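Local coordinates for BB_2cx5_001 (PDB 3RI0), which serves as a computationally designed epitope scaffold, built on a Thermus thermophilus protein of the aminoacyl-tRNA editing fold, for presenting a grafted linear HIV epitope, at residues Leu111-Asp116 and Thr147-Ala152. The protein carries 6 engineered substitutions. Sequence-based numbering, arbitrary orientation.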
# COMPACT_ATOMS: atom_id res chain seq x y z
N LEU A 111 -0.08 7.09 9.37
CA LEU A 111 1.22 7.54 8.87
C LEU A 111 1.15 8.56 7.74
O LEU A 111 0.27 8.48 6.86
CB LEU A 111 2.03 6.33 8.37
CG LEU A 111 2.32 5.12 9.29
CD1 LEU A 111 2.91 3.98 8.45
CD2 LEU A 111 3.29 5.50 10.39
N PRO A 112 2.07 9.55 7.75
CA PRO A 112 2.08 10.56 6.68
C PRO A 112 2.32 9.71 5.43
O PRO A 112 3.10 8.75 5.50
CB PRO A 112 3.29 11.41 7.02
CG PRO A 112 3.43 11.26 8.52
CD PRO A 112 3.11 9.81 8.75
N ALA A 113 1.68 10.02 4.30
CA ALA A 113 1.89 9.19 3.12
C ALA A 113 2.24 9.89 1.81
O ALA A 113 1.97 11.08 1.63
CB ALA A 113 0.67 8.31 2.90
N TYR A 114 2.85 9.12 0.91
CA TYR A 114 3.25 9.61 -0.40
C TYR A 114 2.82 8.61 -1.47
O TYR A 114 2.83 7.40 -1.25
CB TYR A 114 4.75 9.85 -0.43
CG TYR A 114 5.17 10.84 0.63
CD1 TYR A 114 5.34 10.43 1.95
CD2 TYR A 114 5.31 12.19 0.32
CE1 TYR A 114 5.66 11.35 2.95
CE2 TYR A 114 5.62 13.11 1.31
CZ TYR A 114 5.79 12.69 2.62
OH TYR A 114 6.11 13.62 3.59
N LEU A 115 2.45 9.12 -2.64
CA LEU A 115 1.97 8.28 -3.73
C LEU A 115 2.75 8.42 -5.04
O LEU A 115 2.78 9.48 -5.65
CB LEU A 115 0.49 8.58 -3.99
CG LEU A 115 -0.23 7.82 -5.11
CD1 LEU A 115 -1.05 6.70 -4.52
CD2 LEU A 115 -1.16 8.75 -5.86
N ASP A 116 3.35 7.31 -5.45
CA ASP A 116 4.11 7.19 -6.70
C ASP A 116 3.25 7.77 -7.81
O ASP A 116 2.21 7.19 -8.13
CB ASP A 116 4.37 5.70 -6.98
CG ASP A 116 5.14 5.45 -8.27
OD1 ASP A 116 5.13 6.31 -9.19
OD2 ASP A 116 5.74 4.35 -8.37
N THR A 147 -6.00 7.70 1.87
CA THR A 147 -4.71 7.85 2.51
C THR A 147 -4.31 9.30 2.80
O THR A 147 -3.48 9.55 3.67
CB THR A 147 -3.62 7.23 1.63
OG1 THR A 147 -3.56 7.94 0.38
CG2 THR A 147 -3.95 5.77 1.34
N GLY A 148 -4.91 10.24 2.08
CA GLY A 148 -4.55 11.64 2.27
C GLY A 148 -3.10 11.78 1.84
O GLY A 148 -2.36 12.64 2.33
N ALA A 149 -2.69 10.92 0.92
CA ALA A 149 -1.33 10.92 0.43
C ALA A 149 -1.00 12.11 -0.47
O ALA A 149 -1.87 12.67 -1.15
CB ALA A 149 -1.04 9.63 -0.31
N GLN A 150 0.26 12.48 -0.47
CA GLN A 150 0.74 13.57 -1.30
C GLN A 150 1.32 12.89 -2.54
O GLN A 150 2.08 11.94 -2.43
CB GLN A 150 1.82 14.34 -0.55
CG GLN A 150 2.69 15.23 -1.41
CD GLN A 150 3.68 16.00 -0.55
OE1 GLN A 150 3.29 16.83 0.27
NE2 GLN A 150 4.97 15.71 -0.73
N VAL A 151 0.92 13.36 -3.72
CA VAL A 151 1.41 12.83 -4.98
C VAL A 151 2.89 13.15 -5.07
O VAL A 151 3.31 14.25 -4.71
CB VAL A 151 0.67 13.46 -6.19
CG1 VAL A 151 1.43 13.19 -7.46
CG2 VAL A 151 -0.73 12.90 -6.30
N ALA A 152 3.69 12.21 -5.56
CA ALA A 152 5.12 12.45 -5.65
C ALA A 152 5.88 11.57 -6.64
O ALA A 152 5.41 10.52 -7.07
CB ALA A 152 5.76 12.32 -4.27
O HOH W 1 6.62 16.46 2.26
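Tyr114 and Gln150 are paired across two parallel strands, their side chains next to one another and heading the same way. In Gln150, CB already lies 4.2 Å from Tyr114 CD2. CG is anti to the backbone N (chi1 163°), and the extended chain then carries CD beside the ring, 3.9 Å from Tyr114 CE2. At the tip, NE2 comes to the ring edge, 3.4 Å from CE2. With NE2 near the ring plane, the amide borders the ring's edge; the two planes stand 86° apart. A water hydrogen-bonded to Tyr114 OH also accepts a weak, long hydrogen bond from Gln150 NE2.

The parallel assignment rests on three backbone hydrogen bonds: Gln150 N to Ala113 O, Leu115 N to Gln150 O and Ala152 N to Leu115 O. Gln150 is thus gripped through both its N and its O by residues flanking Tyr114, the pattern of a parallel bridge. Gln150 O also receives a CA-H...O contact from Tyr114 CA at 3.3 Å.

On the other sheet face, Leu115 CB rests 4.1 Å from Ala149 CB, and its CD2 reaches Val151 CG2 at 4.2 Å. Ala113 CB meets Ala149 CB at 3.9 Å. Gly148, with phi 65°, is the first residue to leave helical geometry after helix 140-147, and Thr147 OG1 accepts from Ala149 N in an ST turn, also hydrogen-bonded to Leu143 O.

Strand 113-116 lies between strands 150-152 and 59-65, whose Leu61 and Leu63 form backbone hydrogen bonds with Tyr114. Helix 140-147 covers the Leu115 face through Leu143 and Leu144, whereas Leu78 of helix 72-79 packs against Tyr114, Gln150 and Ala152 on the other. The parallel pairing thus joins short strand 150-152, following helix 140-147, to the mixed sheet.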